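Phosphate ABC transporter, phosphate-binding protein (PDB 4Q8R) binds phosphate with high affinity and probably delivers it to the membrane-embedded part of an ABC-type phosphate transporter. Local coordinates at residues Ile45-Met49 with Glu65-Leu71; Asp79-Leu83 with Tyr202-Arg206; Val121-Glu126 with Ser150-Ser156. All coordinates share one frame. Residues are numbered along the deposited sequence.

Interaction 1. Residues Ile45-Met49 with Glu65-Leu71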
loop_
_atom_site.group_PDB
_atom_site.type_symbol
_atom_site.label_atom_id
_atom_site.label_comp_id
_atom_site.label_asym_id
_atom_site.label_seq_id
_atom_site.Cartn_x
_atom_site.Cartn_y
_atom_site.Cartn_z
ATOM N N ILE A 45 3.681 -9.111 9.377
ATOM C CA ILE A 45 3.062 -10.432 9.374
ATOM C C ILE A 45 3.925 -11.397 10.151
ATOM O O ILE A 45 3.408 -12.177 11.009
ATOM C CB ILE A 45 2.792 -10.971 7.976
ATOM C CG1 ILE A 45 1.706 -10.142 7.259
ATOM C CG2 ILE A 45 2.377 -12.415 8.012
ATOM C CD1 ILE A 45 1.678 -10.330 5.770
ATOM N N LYS A 46 5.220 -11.380 9.877
ATOM C CA LYS A 46 6.133 -12.233 10.637
ATOM C C LYS A 46 6.183 -11.903 12.126
ATOM O O LYS A 46 6.241 -12.838 12.996
ATOM C CB LYS A 46 7.534 -12.057 10.053
ATOM C CG LYS A 46 8.562 -12.899 10.750
ATOM C CD LYS A 46 8.230 -14.355 10.539
ATOM C CE LYS A 46 8.722 -14.947 9.227
ATOM N NZ LYS A 46 9.177 -16.237 9.733
ATOM N N ASN A 47 6.114 -10.610 12.467
ATOM C CA ASN A 47 6.034 -10.233 13.872
ATOM C C ASN A 47 4.749 -10.763 14.550
ATOM O O ASN A 47 4.772 -11.228 15.718
ATOM C CB ASN A 47 6.103 -8.733 14.056
ATOM C CG ASN A 47 7.506 -8.188 13.948
ATOM O OD1 ASN A 47 8.495 -8.940 14.062
ATOM N ND2 ASN A 47 7.615 -6.866 13.773
ATOM N N ALA A 48 3.643 -10.758 13.826
ATOM C CA ALA A 48 2.418 -11.368 14.348
ATOM C C ALA A 48 2.530 -12.898 14.477
ATOM O O ALA A 48 2.087 -13.442 15.482
ATOM C CB ALA A 48 1.207 -10.973 13.504
ATOM N N MET A 49 3.149 -13.577 13.513
ATOM C CA MET A 49 3.343 -15.019 13.575
ATOM C C MET A 49 4.220 -15.363 14.779
ATOM O O MET A 49 4.047 -16.395 15.419
ATOM C CB MET A 49 4.075 -15.526 12.319
ATOM C CG MET A 49 3.254 -15.476 11.033
ATOM S SD MET A 49 4.291 -15.640 9.576
ATOM C CE MET A 49 4.782 -17.377 9.761
ATOM N N GLU A 65 1.307 -20.109 3.999
ATOM C CA GLU A 65 2.125 -20.426 5.186
ATOM C C GLU A 65 2.045 -19.506 6.397
ATOM O O GLU A 65 2.362 -19.899 7.552
ATOM C CB GLU A 65 3.506 -20.226 4.801
ATOM C CG GLU A 65 4.102 -21.300 4.132
ATOM C CD GLU A 65 5.512 -20.927 3.903
ATOM O OE1 GLU A 65 6.375 -21.723 4.414
ATOM O OE2 GLU A 65 5.694 -19.839 3.241
ATOM N N GLU A 66 1.723 -18.264 6.119
ATOM C CA GLU A 66 1.528 -17.258 7.140
ATOM C C GLU A 66 0.217 -17.594 7.816
ATOM O O GLU A 66 0.078 -17.482 9.020
ATOM C CB GLU A 66 1.508 -15.826 6.537
ATOM C CG GLU A 66 2.838 -15.411 5.928
ATOM C CD GLU A 66 2.812 -14.145 5.061
ATOM O OE1 GLU A 66 3.861 -13.473 4.975
ATOM O OE2 GLU A 66 1.751 -13.814 4.463
ATOM N N LYS A 67 -0.745 -18.025 7.011
ATOM C CA LYS A 67 -2.022 -18.461 7.510
ATOM C C LYS A 67 -1.899 -19.646 8.445
ATOM O O LYS A 67 -2.568 -19.649 9.498
ATOM C CB LYS A 67 -2.956 -18.754 6.330
ATOM C CG LYS A 67 -4.410 -18.974 6.693
ATOM C CD LYS A 67 -5.097 -17.675 7.076
ATOM C CE LYS A 67 -6.324 -17.976 7.917
ATOM N NZ LYS A 67 -7.033 -16.730 8.296
ATOM N N GLN A 68 -1.053 -20.609 8.050
ATOM C CA GLN A 68 -0.721 -21.829 8.775
ATOM C C GLN A 68 -0.097 -21.581 10.135
ATOM O O GLN A 68 -0.159 -22.423 11.000
ATOM C CB GLN A 68 0.256 -22.707 7.922
ATOM C CG GLN A 68 -0.421 -23.739 7.055
ATOM C CD GLN A 68 -1.178 -24.769 7.897
ATOM O OE1 GLN A 68 -2.380 -24.609 8.170
ATOM N NE2 GLN A 68 -0.474 -25.809 8.342
ATOM N N ALA A 69 0.508 -20.435 10.343
ATOM C CA ALA A 69 1.015 -20.104 11.657
ATOM C C ALA A 69 -0.100 -19.780 12.628
ATOM O O ALA A 69 0.193 -19.426 13.768
ATOM C CB ALA A 69 1.979 -18.934 11.586
ATOM N N GLY A 70 -1.359 -19.854 12.178
ATOM C CA GLY A 70 -2.539 -19.617 13.040
ATOM C C GLY A 70 -3.047 -18.177 13.012
ATOM O O GLY A 70 -3.588 -17.678 14.008
ATOM N N LEU A 71 -2.844 -17.476 11.900
ATOM C CA LEU A 71 -3.260 -16.067 11.855
ATOM C C LEU A 71 -4.678 -15.895 11.376
ATOM O O LEU A 71 -5.056 -16.464 10.378
ATOM C CB LEU A 71 -2.325 -15.221 10.987
ATOM C CG LEU A 71 -0.883 -14.947 11.427
ATOM C CD1 LEU A 71 -0.166 -14.210 10.272
ATOM C CD2 LEU A 71 -0.802 -14.174 12.738
#
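Met49 reaches out of helix 41-50 in an m, t, p conformation: the first two torsions carry the chain across the gap, and chi3 turns the methyl so that Met49 CE rests 3.7 Å from Ala69 CB. On the way Met49 SD passes 3.9 Å from Glu66 CG. A long, flexible side chain suits this spot because it can reach both Glu66 and Ala69. Leu71, in the mt rotamer, points back the other way. Its CD1 lies 3.8 Å from Ile45 CG2 and 3.7 Å from Met49 CG, while Leu71 CD2 meets Ala48 CB at 3.9 Å; alanine is small enough to admit that branch. Val211 of strand 205-213 touches both Ala48 and Leu71. Gly70, with its positive phi of 93°, ends helix 64-68 and turns the chain so that Leu71 faces inward. Ile45 CG2 packs 3.4 Å from Glu66 CD, while Glu66 OE2 is held by Lys63 N and Arg60. Within the PBP-type fold, helix 41-50 thus packs on helix 64-68 and the turn into strand 71-86 mainly through apolar side chains, without a hydrogen bond between the two segments, so the fit depends on shape rather than on directed bonds.

Interaction 2. Residues Asp79-Leu83 with Tyr202-Arg206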
loop_
_atom_site.group_PDB
_atom_site.type_symbol
_atom_site.label_atom_id
_atom_site.label_comp_id
_atom_site.label_asym_id
_atom_site.label_seq_id
_atom_site.Cartn_x
_atom_site.Cartn_y
_atom_site.Cartn_z
ATOM N N ASP A 79 -7.737 -0.652 -0.733
ATOM C CA ASP A 79 -6.803 0.388 -1.080
ATOM C C ASP A 79 -6.374 0.265 -2.554
ATOM O O ASP A 79 -5.939 -0.814 -3.007
ATOM C CB ASP A 79 -5.559 0.305 -0.198
ATOM C CG ASP A 79 -4.519 1.369 -0.506
ATOM O OD1 ASP A 79 -4.787 2.582 -0.466
ATOM O OD2 ASP A 79 -3.363 1.015 -0.727
ATOM N N GLY A 80 -6.448 1.368 -3.280
ATOM C CA GLY A 80 -5.910 1.450 -4.599
ATOM C C GLY A 80 -4.421 1.685 -4.569
ATOM O O GLY A 80 -3.870 2.279 -3.628
ATOM N N ILE A 81 -3.757 1.184 -5.601
ATOM C CA ILE A 81 -2.332 1.466 -5.778
ATOM C C ILE A 81 -2.255 2.391 -7.033
ATOM O O ILE A 81 -2.669 2.013 -8.149
ATOM C CB ILE A 81 -1.510 0.227 -6.031
ATOM C CG1 ILE A 81 -1.602 -0.742 -4.807
ATOM C CG2 ILE A 81 -0.049 0.600 -6.348
ATOM C CD1 ILE A 81 -0.972 -2.063 -5.041
ATOM N N ALA A 82 -1.704 3.560 -6.810
ATOM C CA ALA A 82 -1.447 4.535 -7.859
ATOM C C ALA A 82 -0.048 4.318 -8.436
ATOM O O ALA A 82 0.861 3.941 -7.755
ATOM C CB ALA A 82 -1.518 5.929 -7.307
ATOM N N LEU A 83 0.044 4.585 -9.732
ATOM C CA LEU A 83 1.323 4.686 -10.448
ATOM C C LEU A 83 1.580 6.159 -10.498
ATOM O O LEU A 83 0.813 6.901 -11.215
ATOM C CB LEU A 83 1.227 4.224 -11.887
ATOM C CG LEU A 83 1.440 2.780 -12.218
ATOM C CD1 LEU A 83 2.840 2.420 -11.859
ATOM C CD2 LEU A 83 0.422 1.925 -11.522
ATOM N N TYR A 202 -11.055 0.694 -11.811
ATOM C CA TYR A 202 -9.623 0.868 -11.547
ATOM C C TYR A 202 -9.067 -0.441 -11.011
ATOM O O TYR A 202 -9.470 -0.880 -9.958
ATOM C CB TYR A 202 -9.355 2.028 -10.527
ATOM C CG TYR A 202 -7.852 2.349 -10.443
ATOM C CD1 TYR A 202 -7.247 3.221 -11.329
ATOM C CD2 TYR A 202 -7.031 1.715 -9.479
ATOM C CE1 TYR A 202 -5.884 3.448 -11.270
ATOM C CE2 TYR A 202 -5.669 1.991 -9.372
ATOM C CZ TYR A 202 -5.100 2.860 -10.278
ATOM O OH TYR A 202 -3.756 3.129 -10.210
ATOM N N LYS A 203 -8.096 -1.043 -11.722
ATOM C CA LYS A 203 -7.801 -2.425 -11.585
ATOM C C LYS A 203 -6.726 -2.723 -10.557
ATOM O O LYS A 203 -6.538 -3.885 -10.181
ATOM C CB LYS A 203 -7.377 -2.973 -12.982
ATOM C CG LYS A 203 -8.497 -3.096 -14.031
ATOM C CD LYS A 203 -9.692 -3.902 -13.509
ATOM C CE LYS A 203 -10.832 -3.920 -14.512
ATOM N NZ LYS A 203 -12.124 -4.265 -13.865
ATOM N N VAL A 204 -6.001 -1.718 -10.090
ATOM C CA VAL A 204 -4.880 -1.991 -9.215
ATOM C C VAL A 204 -5.275 -1.661 -7.773
ATOM O O VAL A 204 -5.281 -0.495 -7.332
ATOM C CB VAL A 204 -3.601 -1.236 -9.615
ATOM C CG1 VAL A 204 -2.373 -1.976 -9.052
ATOM C CG2 VAL A 204 -3.431 -1.129 -11.144
ATOM N N SER A 205 -5.585 -2.706 -7.013
ATOM C CA SER A 205 -6.069 -2.531 -5.658
ATOM C C SER A 205 -5.831 -3.777 -4.823
ATOM O O SER A 205 -5.567 -4.841 -5.373
ATOM C CB SER A 205 -7.575 -2.179 -5.704
ATOM O OG SER A 205 -8.356 -3.246 -6.165
ATOM N N ARG A 206 -5.985 -3.656 -3.509
ATOM C CA ARG A 206 -5.635 -4.734 -2.608
ATOM C C ARG A 206 -6.279 -4.471 -1.222
ATOM O O ARG A 206 -6.694 -3.330 -0.936
ATOM C CB ARG A 206 -4.101 -4.936 -2.518
ATOM C CG ARG A 206 -3.275 -3.678 -2.585
ATOM C CD ARG A 206 -3.446 -2.861 -1.295
ATOM N NE ARG A 206 -2.690 -1.625 -1.275
ATOM C CZ ARG A 206 -1.385 -1.539 -1.102
ATOM N NH1 ARG A 206 -0.832 -0.361 -1.099
ATOM N NH2 ARG A 206 -0.626 -2.659 -0.975
HETATM O O HOH W 1 -2.439 5.469 -10.904
#
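A buried salt bridge anchors this pairing: Asp79 OD2 takes hydrogen bonds from Arg206 NE at 2.8 Å and from Arg206 NH1 at 2.9 Å. Both side chains leave the same face of the sheet, from an antiparallel hydrogen-bonded pair whose backbones exchange Asp79 N to Arg206 O and Arg206 N to Asp79 O, each 2.9 Å. Next along, Gly80 and Ser205 form a non-hydrogen-bonded pair; without a side chain on Gly80, the CA atoms of Gly80 and Ser205 come within 4.1 Å. Ile81 N then bonds to Val204 O at 2.9 Å. Beyond this point the chains diverge, and Tyr202 spans the gap, its OH donating to Ile81 O at 2.6 Å and accepting from a water that in turn accepts from Leu83 N. Packing fills the rest: Ile81 CB touches Val204 CG1 at 3.8 Å, Ile81 CD1 meets Arg206 CG at 3.7 Å, and Ile81 CG1 covers one face of the guanidinium. Arg206 also bonds to Ser59 O and Thr131. Thr131 in turn hydrogen-bonds the phosphate, whose nearest atom is about 5 Å from the Arg206 side chain. The chemistry implies that Asp79 balances and fixes a buried arginine, consistent with a second-shell role behind the phosphate site.

Interaction 3. Residues Val121-Glu126 with Ser150-Ser156. With PO4 (phosphate ion), chain B.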
loop_
_atom_site.group_PDB
_atom_site.type_symbol
_atom_site.label_atom_id
_atom_site.label_comp_id
_atom_site.label_asym_id
_atom_site.label_seq_id
_atom_site.Cartn_x
_atom_site.Cartn_y
_atom_site.Cartn_z
ATOM N N VAL A 121 13.159 6.510 -14.967
ATOM C CA VAL A 121 13.786 6.100 -13.731
ATOM C C VAL A 121 12.709 5.251 -13.052
ATOM O O VAL A 121 11.741 5.776 -12.453
ATOM C CB VAL A 121 14.271 7.291 -12.887
ATOM C CG1 VAL A 121 14.785 6.852 -11.500
ATOM C CG2 VAL A 121 15.342 8.088 -13.658
ATOM N N VAL A 122 12.873 3.960 -13.123
ATOM C CA VAL A 122 11.919 2.986 -12.562
ATOM C C VAL A 122 12.184 2.835 -11.077
ATOM O O VAL A 122 13.316 2.546 -10.660
ATOM C CB VAL A 122 12.009 1.602 -13.280
ATOM C CG1 VAL A 122 11.062 0.622 -12.672
ATOM C CG2 VAL A 122 11.755 1.719 -14.749
ATOM N N VAL A 123 11.142 3.007 -10.263
ATOM C CA VAL A 123 11.248 2.875 -8.835
ATOM C C VAL A 123 10.334 1.767 -8.336
ATOM O O VAL A 123 9.138 1.752 -8.613
ATOM C CB VAL A 123 11.002 4.210 -8.039
ATOM C CG1 VAL A 123 11.432 4.080 -6.602
ATOM C CG2 VAL A 123 11.701 5.384 -8.707
ATOM N N SER A 124 10.936 0.862 -7.551
ATOM C CA SER A 124 10.255 -0.261 -6.933
ATOM C C SER A 124 10.424 -0.154 -5.440
ATOM O O SER A 124 11.319 0.560 -4.926
ATOM C CB SER A 124 10.820 -1.632 -7.362
ATOM O OG SER A 124 10.532 -1.871 -8.714
ATOM N N ARG A 125 9.488 -0.798 -4.710
ATOM C CA ARG A 125 9.603 -0.935 -3.291
ATOM C C ARG A 125 10.605 -2.093 -2.978
ATOM O O ARG A 125 10.963 -2.871 -3.875
ATOM C CB ARG A 125 8.258 -1.224 -2.690
ATOM C CG ARG A 125 7.343 0.025 -2.592
ATOM C CD ARG A 125 7.796 1.011 -1.524
ATOM N NE ARG A 125 7.880 0.364 -0.206
ATOM C CZ ARG A 125 6.825 -0.042 0.526
ATOM N NH1 ARG A 125 5.596 0.344 0.187
ATOM N NH2 ARG A 125 7.032 -0.751 1.632
ATOM N N GLU A 126 11.029 -2.147 -1.730
ATOM C CA GLU A 126 11.887 -3.216 -1.216
ATOM C C GLU A 126 11.140 -4.551 -1.151
ATOM O O GLU A 126 9.926 -4.615 -1.083
ATOM C CB GLU A 126 12.377 -2.854 0.153
ATOM C CG GLU A 126 11.395 -3.012 1.328
ATOM C CD GLU A 126 10.232 -2.040 1.362
ATOM O OE1 GLU A 126 10.178 -1.044 0.581
ATOM O OE2 GLU A 126 9.374 -2.278 2.254
ATOM N N SER A 150 16.066 -0.858 -11.921
ATOM C CA SER A 150 15.066 -0.282 -10.982
ATOM C C SER A 150 15.810 0.281 -9.765
ATOM O O SER A 150 16.720 -0.351 -9.232
ATOM C CB SER A 150 14.115 -1.361 -10.534
ATOM O OG SER A 150 13.068 -0.748 -9.737
ATOM N N GLN A 151 15.464 1.480 -9.311
ATOM C CA GLN A 151 15.820 1.978 -8.010
ATOM C C GLN A 151 14.916 1.254 -6.981
ATOM O O GLN A 151 13.808 0.886 -7.341
ATOM C CB GLN A 151 15.520 3.479 -7.895
ATOM C CG GLN A 151 16.274 4.276 -8.918
ATOM C CD GLN A 151 17.739 4.153 -8.692
ATOM O OE1 GLN A 151 18.223 4.460 -7.585
ATOM N NE2 GLN A 151 18.460 3.697 -9.697
ATOM N N ILE A 152 15.429 1.004 -5.795
ATOM C CA ILE A 152 14.697 0.436 -4.746
ATOM C C ILE A 152 14.540 1.479 -3.678
ATOM O O ILE A 152 15.547 1.995 -3.120
ATOM C CB ILE A 152 15.370 -0.848 -4.200
ATOM C CG1 ILE A 152 15.592 -1.801 -5.338
ATOM C CG2 ILE A 152 14.525 -1.419 -3.006
ATOM C CD1 ILE A 152 14.367 -2.386 -5.911
ATOM N N SER A 153 13.281 1.724 -3.301
ATOM C CA SER A 153 12.993 2.671 -2.209
ATOM C C SER A 153 12.351 1.911 -1.056
ATOM O O SER A 153 11.363 1.133 -1.269
ATOM C CB SER A 153 11.961 3.731 -2.660
ATOM O OG SER A 153 12.533 4.666 -3.539
ATOM N N ASP A 154 12.818 2.172 0.144
ATOM C CA ASP A 154 12.396 1.453 1.317
ATOM C C ASP A 154 11.265 2.211 1.961
ATOM O O ASP A 154 11.491 3.197 2.650
ATOM C CB ASP A 154 13.578 1.300 2.280
ATOM C CG ASP A 154 13.328 0.312 3.372
ATOM O OD1 ASP A 154 12.232 -0.307 3.473
ATOM O OD2 ASP A 154 14.304 0.118 4.123
ATOM N N GLY A 155 10.076 1.755 1.687
ATOM C CA GLY A 155 8.885 2.249 2.277
ATOM C C GLY A 155 8.141 3.270 1.401
ATOM O O GLY A 155 8.678 3.862 0.483
ATOM N N SER A 156 6.823 3.403 1.659
ATOM C CA SER A 156 5.946 4.313 0.906
ATOM C C SER A 156 6.529 5.724 0.878
ATOM O O SER A 156 6.474 6.395 -0.158
ATOM C CB SER A 156 4.569 4.358 1.566
ATOM O OG SER A 156 3.851 3.150 1.426
HETATM P P PO4 B . 3.733 -1.971 2.384
HETATM O O1 PO4 B . 3.790 -3.429 2.867
HETATM O O2 PO4 B . 4.679 -1.092 3.174
HETATM O O3 PO4 B . 3.932 -1.909 0.876
HETATM O O4 PO4 B . 2.266 -1.475 2.612
#
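Two adjacent residues of opposite charge grip each other beside the bound phosphate: Arg125 NE donates to Glu126 OE1 at 2.8 Å and Arg125 NH2 to Glu126 OE2 at 2.9 Å. The same carboxylate reaches across, since Gly155 N donates to Glu126 OE1 at 3.0 Å. Gly155 is the N-cap of helix 156-164, and its positive phi of 98° suits glycine. Behind the ion pair the strands run parallel, with Gln151 N to Val122 O at 2.8 Å, Ser124 N to Gln151 O at 2.9 Å and Ser153 N to Ser124 O at 2.8 Å, within the beta-alpha-beta unit that runs through helix 130-139. Val123 and Ser153 share one face, lying against Ile159 and Leu162 of helix 156-164. At the tip, Arg125 NH2 donates to phosphate O2 at 2.8 Å and Arg125 NH1 weakly to O3 at 2.9 Å; serine and threonine hydroxyls complete the site. Arg125 NH2 thus serves both Glu126 and the anion, consistent with Glu126 orienting the guanidinium toward the phosphate.

In the fold
Interaction 2 is the buried one, its centre about 9 Å from the chain centre, where strands 71-86 and 205-213 pair; interactions 1 and 3 are only partly buried, their centres about 19 and 13 Å from the chain centre and about 26 Å from each other. Interactions 2 and 3 belong to the same mixed sheet and both use an arginine–acid pair, but Arg125 touches the phosphate directly whereas Arg206 stays behind it. Interaction 1 is mainly apolar, yet it too leans on strand 205-213, and helix 64-68 leads straight into strand 71-86. The arginine–acid pairs thus lie near the anion, while interaction 1 packs away from it, though its helix 41-50 begins at a phosphate ligand, Ser41.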